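Local coordinates for metallo-beta-lactamase domain-containing protein (Enterococcus faecalis, PDB 2AZ4) that is of unknown function but holds two zinc ions in a metallo-beta-lactamase fold and may act as an RNA-binding exonuclease, at residues 24-29 with 81-86; 30-35 with 156-161; 254-259 with 342-347. One frame throughout, in Å; residues are numbered along the deposited sequence.

Contact 1: residues 24-29 with 81-86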
loop_
_atom_site.group_PDB
_atom_site.type_symbol
_atom_site.label_atom_id
_atom_site.label_comp_id
_atom_site.label_asym_id
_atom_site.label_seq_id
_atom_site.Cartn_x
_atom_site.Cartn_y
_atom_site.Cartn_z
ATOM N N GLU A 24 6.810 8.867 15.645
ATOM C CA GLU A 24 6.763 8.400 17.016
ATOM C C GLU A 24 5.795 9.229 17.836
ATOM O O GLU A 24 5.757 10.461 17.728
ATOM C CB GLU A 24 8.147 8.487 17.658
ATOM C CG GLU A 24 8.168 8.034 19.103
ATOM C CD GLU A 24 9.543 8.172 19.739
ATOM O OE1 GLU A 24 10.480 8.615 19.050
ATOM O OE2 GLU A 24 9.684 7.844 20.933
ATOM N N VAL A 25 5.017 8.539 18.651
ATOM C CA VAL A 25 4.173 9.173 19.643
ATOM C C VAL A 25 4.600 8.606 20.978
ATOM O O VAL A 25 4.585 7.390 21.167
ATOM C CB VAL A 25 2.657 8.947 19.401
ATOM C CG1 VAL A 25 1.843 9.641 20.506
ATOM C CG2 VAL A 25 2.244 9.520 18.044
ATOM N N ALA A 26 5.018 9.486 21.882
ATOM C CA ALA A 26 5.524 9.080 23.203
ATOM C C ALA A 26 4.801 9.772 24.358
ATOM O O ALA A 26 4.482 10.963 24.287
ATOM C CB ALA A 26 7.003 9.343 23.301
ATOM N N TYR A 27 4.574 8.995 25.414
ATOM C CA TYR A 27 3.912 9.429 26.632
ATOM C C TYR A 27 4.405 8.566 27.795
ATOM O O TYR A 27 4.253 7.337 27.770
ATOM C CB TYR A 27 2.391 9.272 26.531
ATOM C CG TYR A 27 1.664 9.789 27.759
ATOM C CD1 TYR A 27 1.490 11.160 27.958
ATOM C CD2 TYR A 27 1.154 8.913 28.716
ATOM C CE1 TYR A 27 0.823 11.653 29.078
ATOM C CE2 TYR A 27 0.498 9.394 29.852
ATOM C CZ TYR A 27 0.332 10.772 30.017
ATOM O OH TYR A 27 -0.337 11.259 31.112
ATOM N N LYS A 28 4.966 9.232 28.807
ATOM C CA LYS A 28 5.611 8.589 29.966
ATOM C C LYS A 28 6.617 7.541 29.488
ATOM O O LYS A 28 7.473 7.857 28.672
ATOM C CB LYS A 28 4.591 8.018 30.962
ATOM C CG LYS A 28 3.777 9.068 31.712
ATOM C CD LYS A 28 2.786 8.374 32.628
ATOM C CE LYS A 28 2.268 9.293 33.711
ATOM N NZ LYS A 28 1.261 8.572 34.565
ATOM N N ASP A 29 6.513 6.310 29.978
ATOM C CA ASP A 29 7.426 5.250 29.558
ATOM C C ASP A 29 6.908 4.379 28.400
ATOM O O ASP A 29 7.366 3.235 28.212
ATOM C CB ASP A 29 7.834 4.383 30.751
ATOM C CG ASP A 29 6.662 3.727 31.437
ATOM O OD1 ASP A 29 5.497 3.948 31.033
ATOM O OD2 ASP A 29 6.926 2.978 32.408
ATOM N N LYS A 81 15.748 8.896 26.760
ATOM C CA LYS A 81 14.780 8.157 27.569
ATOM C C LYS A 81 14.742 6.690 27.182
ATOM O O LYS A 81 14.862 6.350 26.008
ATOM C CB LYS A 81 13.358 8.750 27.429
ATOM C CG LYS A 81 13.228 10.193 27.899
ATOM C CD LYS A 81 11.757 10.630 28.051
ATOM C CE LYS A 81 11.627 11.908 28.913
ATOM N NZ LYS A 81 11.902 11.707 30.401
ATOM N N ASP A 82 14.568 5.839 28.189
ATOM C CA ASP A 82 14.271 4.420 28.002
ATOM C C ASP A 82 12.768 4.244 28.117
ATOM O O ASP A 82 12.109 4.959 28.881
ATOM C CB ASP A 82 14.954 3.570 29.069
ATOM C CG ASP A 82 16.458 3.491 28.888
ATOM O OD1 ASP A 82 16.969 3.781 27.786
ATOM O OD2 ASP A 82 17.139 3.137 29.866
ATOM N N TYR A 83 12.220 3.313 27.347
ATOM C CA TYR A 83 10.779 3.066 27.361
ATOM C C TYR A 83 10.477 1.638 27.814
ATOM O O TYR A 83 11.139 0.691 27.385
ATOM C CB TYR A 83 10.174 3.367 25.985
ATOM C CG TYR A 83 10.161 4.850 25.689
ATOM C CD1 TYR A 83 9.109 5.653 26.125
ATOM C CD2 TYR A 83 11.203 5.453 24.985
ATOM C CE1 TYR A 83 9.092 7.019 25.883
ATOM C CE2 TYR A 83 11.195 6.829 24.727
ATOM C CZ TYR A 83 10.135 7.602 25.191
ATOM O OH TYR A 83 10.116 8.957 24.947
ATOM N N GLN A 84 9.503 1.496 28.706
ATOM C CA GLN A 84 9.066 0.170 29.158
ATOM C C GLN A 84 8.147 -0.519 28.155
ATOM O O GLN A 84 8.111 -1.754 28.110
ATOM C CB GLN A 84 8.365 0.243 30.517
ATOM C CG GLN A 84 9.335 0.448 31.689
ATOM C CD GLN A 84 10.350 -0.676 31.790
ATOM O OE1 GLN A 84 11.560 -0.462 31.624
ATOM N NE2 GLN A 84 9.860 -1.887 32.031
ATOM N N HIS A 85 7.417 0.280 27.366
ATOM C CA HIS A 85 6.387 -0.232 26.437
ATOM C C HIS A 85 6.607 0.377 25.066
ATOM O O HIS A 85 6.638 1.595 24.930
ATOM C CB HIS A 85 4.968 0.124 26.913
ATOM C CG HIS A 85 4.701 -0.218 28.348
ATOM N ND1 HIS A 85 4.370 -1.490 28.764
ATOM C CD2 HIS A 85 4.703 0.551 29.466
ATOM C CE1 HIS A 85 4.201 -1.496 30.077
ATOM N NE2 HIS A 85 4.392 -0.269 30.524
ATOM N N THR A 86 6.768 -0.482 24.054
ATOM C CA THR A 86 7.046 -0.042 22.701
ATOM C C THR A 86 6.189 -0.882 21.779
ATOM O O THR A 86 5.993 -2.076 22.035
ATOM C CB THR A 86 8.535 -0.257 22.329
ATOM O OG1 THR A 86 9.391 0.378 23.303
ATOM C CG2 THR A 86 8.822 0.304 20.928
HETATM O O HOH W 1 10.944 9.577 22.667
#
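Tyr83 lies along the outer part of 24-29, and the tight half of this contact is built round its ring. With CG beside its own backbone N and anti to the carbonyl carbon (chi1 -71°), the ring runs back along the end of the strand: its CD1 edge meets the carbonyl carbon of Asp29, CD1 to C 3.4 Å and near the ring plane, while CE1 comes to 3.3 Å from Lys28 O. Further out, the methyl CB of Ala26 sits 3.5 Å from Tyr83 OH. Beyond that the phenol and the extended side chain of Glu24 approach tip to tip, carboxylate and ring planes steeply inclined, and a water bridges them, 2.5 Å from Tyr83 OH and 2.8 Å from Glu24 OE2. The other carboxylate oxygen, Glu24 OE1, is taken by His12, and the Tyr83 ring stacks on His31.

Asp29 O takes both backbone bonds. His85 N points at it in the carbonyl plane, N to O 3.1 Å with 155° at the hydrogen; Gln84 N is nearer, but badly bent (124°), so its bond is weak.

On the solvent side the packing thins out. The Asp29 carboxylate lies alongside the His85 imidazole, OD1 no nearer than 3.8 Å to CD2 at the ring edge, and OD2 brushes the aliphatic part of Gln84; a nearby negative charge might favour a protonated His85.

Lys28 and Asp29 have the backbone angles of a type II' turn, so 24-29 closes a tight beta hairpin between strands 22-27 and 30-34, with the start of parallel strand 85-89 tied to its tip; all three lie within the mixed sheet of the metallo-beta-lactamase fold, 30-34 between 22-27 and 85-89.

Contact 2: residues 30-35 with 156-161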
loop_
_atom_site.group_PDB
_atom_site.type_symbol
_atom_site.label_atom_id
_atom_site.label_comp_id
_atom_site.label_asym_id
_atom_site.label_seq_id
_atom_site.Cartn_x
_atom_site.Cartn_y
_atom_site.Cartn_z
ATOM N N ALA A 30 5.982 4.922 27.616
ATOM C CA ALA A 30 5.540 4.223 26.419
ATOM C C ALA A 30 5.725 5.045 25.149
ATOM O O ALA A 30 5.669 6.291 25.166
ATOM C CB ALA A 30 4.081 3.744 26.569
ATOM N N HIS A 31 5.976 4.344 24.046
ATOM C CA HIS A 31 5.980 4.993 22.743
ATOM C C HIS A 31 5.567 4.048 21.631
ATOM O O HIS A 31 5.775 2.832 21.726
ATOM C CB HIS A 31 7.314 5.749 22.449
ATOM C CG HIS A 31 8.543 4.890 22.371
ATOM N ND1 HIS A 31 8.572 3.557 22.730
ATOM C CD2 HIS A 31 9.808 5.199 21.987
ATOM C CE1 HIS A 31 9.797 3.082 22.557
ATOM N NE2 HIS A 31 10.561 4.055 22.101
ATOM N N ILE A 32 4.938 4.617 20.612
ATOM C CA ILE A 32 4.522 3.892 19.424
ATOM C C ILE A 32 5.137 4.526 18.181
ATOM O O ILE A 32 5.531 5.696 18.201
ATOM C CB ILE A 32 2.986 3.821 19.263
ATOM C CG1 ILE A 32 2.390 5.221 19.064
ATOM C CG2 ILE A 32 2.387 3.095 20.450
ATOM C CD1 ILE A 32 0.894 5.250 18.721
ATOM N N PHE A 33 5.257 3.729 17.128
ATOM C CA PHE A 33 5.812 4.179 15.864
ATOM C C PHE A 33 4.890 3.675 14.763
ATOM O O PHE A 33 4.235 2.638 14.941
ATOM C CB PHE A 33 7.230 3.614 15.616
ATOM C CG PHE A 33 8.285 4.043 16.650
ATOM C CD1 PHE A 33 9.240 5.006 16.335
ATOM C CD2 PHE A 33 8.345 3.449 17.897
ATOM C CE1 PHE A 33 10.223 5.391 17.287
ATOM C CE2 PHE A 33 9.322 3.839 18.857
ATOM C CZ PHE A 33 10.253 4.803 18.533
ATOM N N PHE A 34 4.880 4.391 13.637
ATOM C CA PHE A 34 4.105 4.062 12.430
ATOM C C PHE A 34 4.547 5.009 11.319
ATOM O O PHE A 34 4.865 6.160 11.587
ATOM C CB PHE A 34 2.592 4.227 12.662
ATOM C CG PHE A 34 2.207 5.552 13.292
ATOM C CD1 PHE A 34 2.122 5.687 14.681
ATOM C CD2 PHE A 34 1.935 6.668 12.494
ATOM C CE1 PHE A 34 1.788 6.894 15.267
ATOM C CE2 PHE A 34 1.578 7.892 13.079
ATOM C CZ PHE A 34 1.515 8.008 14.455
ATOM N N ASP A 35 4.616 4.540 10.075
ATOM C CA ASP A 35 4.645 3.119 9.736
ATOM C C ASP A 35 6.103 2.647 9.824
ATOM O O ASP A 35 6.799 3.005 10.784
ATOM C CB ASP A 35 4.034 2.917 8.335
ATOM C CG ASP A 35 2.533 3.202 8.314
ATOM O OD1 ASP A 35 1.839 2.785 9.277
ATOM O OD2 ASP A 35 2.026 3.807 7.339
ATOM N N GLY A 156 1.268 0.946 27.292
ATOM C CA GLY A 156 1.255 1.784 28.493
ATOM C C GLY A 156 -0.058 2.549 28.546
ATOM O O GLY A 156 -1.130 1.968 28.392
ATOM N N GLU A 157 0.035 3.863 28.715
ATOM C CA GLU A 157 -1.147 4.706 28.753
ATOM C C GLU A 157 -1.531 5.284 27.391
ATOM O O GLU A 157 -2.389 6.161 27.310
ATOM C CB GLU A 157 -0.960 5.811 29.782
ATOM C CG GLU A 157 -1.007 5.287 31.202
ATOM C CD GLU A 157 -1.049 6.421 32.219
ATOM O OE1 GLU A 157 -2.069 7.160 32.263
ATOM O OE2 GLU A 157 -0.057 6.568 32.970
ATOM N N ILE A 158 -0.894 4.804 26.325
ATOM C CA ILE A 158 -1.323 5.126 24.973
ATOM C C ILE A 158 -2.335 4.103 24.472
ATOM O O ILE A 158 -2.108 2.898 24.538
ATOM C CB ILE A 158 -0.147 5.176 23.954
ATOM C CG1 ILE A 158 1.049 5.931 24.514
ATOM C CG2 ILE A 158 -0.618 5.789 22.632
ATOM C CD1 ILE A 158 2.261 5.893 23.591
ATOM N N SER A 159 -3.444 4.598 23.941
ATOM C CA SER A 159 -4.481 3.746 23.383
ATOM C C SER A 159 -4.586 3.993 21.871
ATOM O O SER A 159 -4.650 5.142 21.415
ATOM C CB SER A 159 -5.802 4.038 24.095
ATOM O OG SER A 159 -6.903 3.839 23.233
ATOM N N VAL A 160 -4.537 2.920 21.089
ATOM C CA VAL A 160 -4.500 3.047 19.631
ATOM C C VAL A 160 -5.644 2.236 19.062
ATOM O O VAL A 160 -5.730 1.025 19.292
ATOM C CB VAL A 160 -3.156 2.556 19.020
ATOM C CG1 VAL A 160 -3.125 2.769 17.490
ATOM C CG2 VAL A 160 -1.954 3.220 19.689
ATOM N N GLU A 161 -6.527 2.907 18.344
ATOM C CA GLU A 161 -7.596 2.237 17.628
ATOM C C GLU A 161 -7.232 2.118 16.155
ATOM O O GLU A 161 -6.876 3.117 15.507
ATOM C CB GLU A 161 -8.926 2.979 17.767
ATOM C CG GLU A 161 -10.136 2.142 17.251
ATOM C CD GLU A 161 -11.480 2.804 17.519
ATOM O OE1 GLU A 161 -11.532 3.687 18.397
ATOM O OE2 GLU A 161 -12.490 2.432 16.859
#
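Asp35 OD2 is the best-held polar atom here, gripped by two hydrogen bonds, one with Tyr186 OH and one with ND1 of His97, while the sister oxygen OD1 takes the backbone N of Ser91. His97 is a zinc ligand, so the carboxylate at the end of 30-35 is a second-shell group that orients a first-shell one and may make that imidazole a better donor to the metal. Asp35 itself does not touch 156-161; the touching is done upstream, by aliphatic side chains against each other and against backbone.

Strands 30-34 and 158-161 run roughly the same way, 27° apart, with axes 8.5 Å from each other at the closest, too far for backbone pairing but right for two sheets packed face to face. Ile158 puts CG1 beside its backbone N (chi1 -45°) and drives CD1 up against the first strand, 3.8 Å from Ala30 O and 3.9 Å from His31 CA, with Ala30 CB and Ile32 CG2 touching it more loosely. The tightest meeting is tip to tip: Ile32 CD1 reaches Val160 CG2 at 3.6 Å. For this Ile32 holds CG1 in the crowded position between N and the carbonyl carbon (chi1 64°), with the chain extended beyond. At the other end Ala30 CB rests 3.9 Å from the CA of Gly156, a residue with positive phi and no side chain in the way.

All this is methyl against methyl or methyl against backbone, nearly all buried, the Gly156 end less so, and without direction-bound partners, which implies that shape and exclusion of water, not polar bonding, hold the two sheets of the sandwich together at this point.

Contact 3: residues 254-259 with 342-347; sequences RQITFN and GSLYIH
Strands 256-259 and 344-347 pair in parallel, axes 4.5 Å apart and crossing at -18°, laced by a regular zigzag: Leu344 N to Gln255 O, Thr257 N to Leu344 O, Ile346 N to Thr257 O and Asn259 N to Ile346 O, the last the longest at 3.2 Å. Just ahead of the ladder, Arg254 runs out fully extended and grips one oxygen side-on. Its NE lies 2.7 Å from Gly342 O and in the carbonyl plane, while NH2 reaches the same oxygen at 3.0 Å from well above that plane; NH2 also bonds Thr373. Leu344 CB lies over one face of the guanidinium, toward its rim, the two side chains crossing at about a right angle.

On the sheet face of Ile256, Phe258, Leu344 and Ile346 the contact is aliphatic. Ile256 CG2 and Ile346 CD1 meet at 3.7 Å, the side chains alongside each other and pointing the same way, and Phe258 CB backs onto Ile346 CB.

The other face is mixed. Thr257 holds OG1 in the crowded position (chi1 59°), at the edge of the Tyr345 ring and in its plane, 3.5 Å from CD1. A water is fixed there by three groups: it donates to Ser343 OG and Leu344 O and also bonds Thr257 OG1. Ser343 OG also hydrogen-bonds the carbonyl of Gln340. A second water accepts from Asn259 ND2 and lies 2.6 Å from Tyr345 OH; Asn259 OD1 goes to Gln331.

The pair is internal, fourth and fifth of six parallel strands. Strand 328-331 flanks 256-260, taking Ile256 and Phe258 against Leu329; strand 373-376 flanks 344-348, meeting Leu344 through Thr373 and Val375. Helix 237-249 leads into the first strand, and helix 358-369 connects the second to 373-376.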
loop_
_atom_site.group_PDB
_atom_site.type_symbol
_atom_site.label_atom_id
_atom_site.label_comp_id
_atom_site.label_asym_id
_atom_site.label_seq_id
_atom_site.Cartn_x
_atom_site.Cartn_y
_atom_site.Cartn_z
ATOM N N ARG A 254 -11.406 -12.347 -29.661
ATOM C CA ARG A 254 -10.151 -11.678 -29.451
ATOM C C ARG A 254 -9.549 -12.158 -28.117
ATOM O O ARG A 254 -10.248 -12.302 -27.104
ATOM C CB ARG A 254 -10.370 -10.159 -29.413
ATOM C CG ARG A 254 -9.084 -9.311 -29.446
ATOM C CD ARG A 254 -9.404 -7.831 -29.496
ATOM N NE ARG A 254 -8.230 -7.051 -29.881
ATOM C CZ ARG A 254 -8.151 -5.723 -29.900
ATOM N NH1 ARG A 254 -9.183 -4.962 -29.563
ATOM N NH2 ARG A 254 -7.022 -5.158 -30.275
ATOM N N GLN A 255 -8.258 -12.412 -28.121
ATOM C CA GLN A 255 -7.575 -12.661 -26.869
ATOM C C GLN A 255 -7.639 -11.397 -26.028
ATOM O O GLN A 255 -7.349 -10.302 -26.520
ATOM C CB GLN A 255 -6.127 -13.085 -27.099
ATOM C CG GLN A 255 -5.363 -13.336 -25.807
ATOM C CD GLN A 255 -4.015 -13.998 -26.072
ATOM O OE1 GLN A 255 -3.108 -13.361 -26.555
ATOM N NE2 GLN A 255 -3.892 -15.272 -25.737
ATOM N N ILE A 256 -8.072 -11.545 -24.779
ATOM C CA ILE A 256 -8.029 -10.425 -23.818
ATOM C C ILE A 256 -7.334 -10.855 -22.531
ATOM O O ILE A 256 -7.699 -11.863 -21.937
ATOM C CB ILE A 256 -9.428 -9.899 -23.448
ATOM C CG1 ILE A 256 -10.263 -9.643 -24.719
ATOM C CG2 ILE A 256 -9.286 -8.609 -22.589
ATOM C CD1 ILE A 256 -11.708 -9.251 -24.430
ATOM N N THR A 257 -6.362 -10.059 -22.103
ATOM C CA THR A 257 -5.598 -10.343 -20.896
ATOM C C THR A 257 -5.485 -9.070 -20.076
ATOM O O THR A 257 -5.762 -7.979 -20.579
ATOM C CB THR A 257 -4.185 -10.899 -21.227
ATOM O OG1 THR A 257 -3.478 -9.948 -22.016
ATOM C CG2 THR A 257 -4.286 -12.199 -22.014
ATOM N N PHE A 258 -5.073 -9.196 -18.824
ATOM C CA PHE A 258 -4.964 -8.036 -17.972
ATOM C C PHE A 258 -3.937 -8.310 -16.893
ATOM O O PHE A 258 -3.450 -9.433 -16.763
ATOM C CB PHE A 258 -6.333 -7.715 -17.341
ATOM C CG PHE A 258 -6.694 -8.613 -16.182
ATOM C CD1 PHE A 258 -6.635 -8.136 -14.884
ATOM C CD2 PHE A 258 -7.061 -9.942 -16.395
ATOM C CE1 PHE A 258 -6.951 -8.968 -13.805
ATOM C CE2 PHE A 258 -7.378 -10.788 -15.318
ATOM C CZ PHE A 258 -7.329 -10.296 -14.035
ATOM N N ASN A 259 -3.629 -7.289 -16.105
ATOM C CA ASN A 259 -2.892 -7.487 -14.863
ATOM C C ASN A 259 -3.227 -6.368 -13.901
ATOM O O ASN A 259 -3.670 -5.292 -14.323
ATOM C CB ASN A 259 -1.391 -7.617 -15.109
ATOM C CG ASN A 259 -0.629 -8.231 -13.901
ATOM O OD1 ASN A 259 -1.213 -8.824 -13.000
ATOM N ND2 ASN A 259 0.670 -8.077 -13.904
ATOM N N GLY A 342 -2.619 -8.633 -32.409
ATOM C CA GLY A 342 -3.951 -8.052 -32.496
ATOM C C GLY A 342 -4.789 -8.203 -31.234
ATOM O O GLY A 342 -5.969 -7.814 -31.206
ATOM N N SER A 343 -4.208 -8.785 -30.189
ATOM C CA SER A 343 -4.973 -8.997 -28.955
ATOM C C SER A 343 -5.067 -7.707 -28.100
ATOM O O SER A 343 -4.492 -6.660 -28.444
ATOM C CB SER A 343 -4.396 -10.175 -28.167
ATOM O OG SER A 343 -3.133 -9.843 -27.631
ATOM N N LEU A 344 -5.806 -7.794 -26.992
ATOM C CA LEU A 344 -6.051 -6.653 -26.118
ATOM C C LEU A 344 -5.445 -6.943 -24.758
ATOM O O LEU A 344 -5.655 -8.009 -24.211
ATOM C CB LEU A 344 -7.555 -6.410 -25.985
ATOM C CG LEU A 344 -8.064 -5.258 -25.093
ATOM C CD1 LEU A 344 -7.517 -3.900 -25.553
ATOM C CD2 LEU A 344 -9.624 -5.279 -25.043
ATOM N N TYR A 345 -4.669 -6.004 -24.240
ATOM C CA TYR A 345 -4.114 -6.121 -22.892
ATOM C C TYR A 345 -4.548 -4.915 -22.059
ATOM O O TYR A 345 -4.364 -3.774 -22.451
ATOM C CB TYR A 345 -2.584 -6.247 -22.926
ATOM C CG TYR A 345 -1.945 -6.060 -21.560
ATOM C CD1 TYR A 345 -2.092 -7.030 -20.559
ATOM C CD2 TYR A 345 -1.227 -4.906 -21.254
ATOM C CE1 TYR A 345 -1.517 -6.851 -19.292
ATOM C CE2 TYR A 345 -0.651 -4.729 -19.986
ATOM C CZ TYR A 345 -0.811 -5.701 -19.023
ATOM O OH TYR A 345 -0.261 -5.528 -17.772
ATOM N N ILE A 346 -5.113 -5.192 -20.893
ATOM C CA ILE A 346 -5.638 -4.156 -20.020
ATOM C C ILE A 346 -4.715 -4.029 -18.826
ATOM O O ILE A 346 -4.575 -4.954 -18.033
ATOM C CB ILE A 346 -7.077 -4.466 -19.581
ATOM C CG1 ILE A 346 -7.990 -4.536 -20.816
ATOM C CG2 ILE A 346 -7.565 -3.413 -18.581
ATOM C CD1 ILE A 346 -9.211 -5.444 -20.592
ATOM N N HIS A 347 -4.057 -2.878 -18.748
ATOM C CA HIS A 347 -3.079 -2.603 -17.714
ATOM C C HIS A 347 -3.769 -1.842 -16.586
ATOM O O HIS A 347 -4.085 -0.663 -16.732
ATOM C CB HIS A 347 -1.943 -1.773 -18.314
ATOM C CG HIS A 347 -0.672 -1.848 -17.535
ATOM N ND1 HIS A 347 -0.055 -0.738 -17.006
ATOM C CD2 HIS A 347 0.076 -2.909 -17.162
ATOM C CE1 HIS A 347 1.046 -1.106 -16.373
ATOM N NE2 HIS A 347 1.141 -2.421 -16.445
HETATM O O HOH W 2 -3.756 -10.045 -24.786
HETATM O O HOH W 3 1.454 -7.137 -16.606
#

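Contacts 1 and 2 are neighbours, centres 9 Å apart, and share a sheet: 30-34 is the return arm of the hairpin whose turn ends 24-29, with Val25 O 2.8 Å from Ile32 N. Lys28 NZ bridges to Glu157 OE2 at 2.9 Å, so one salt bridge spans both. Contact 3 belongs to the separate parallel sheet across the chain's centre, its nearest atoms about 24 Å from contact 2 and about 34 Å from contact 1. None lies in the zinc site, but 30-35 leads to it through Asp35. The parallel sheet is placed in sequence between strands 212-216 and 399-403, an insertion consistent with that of beta-CASP nucleases.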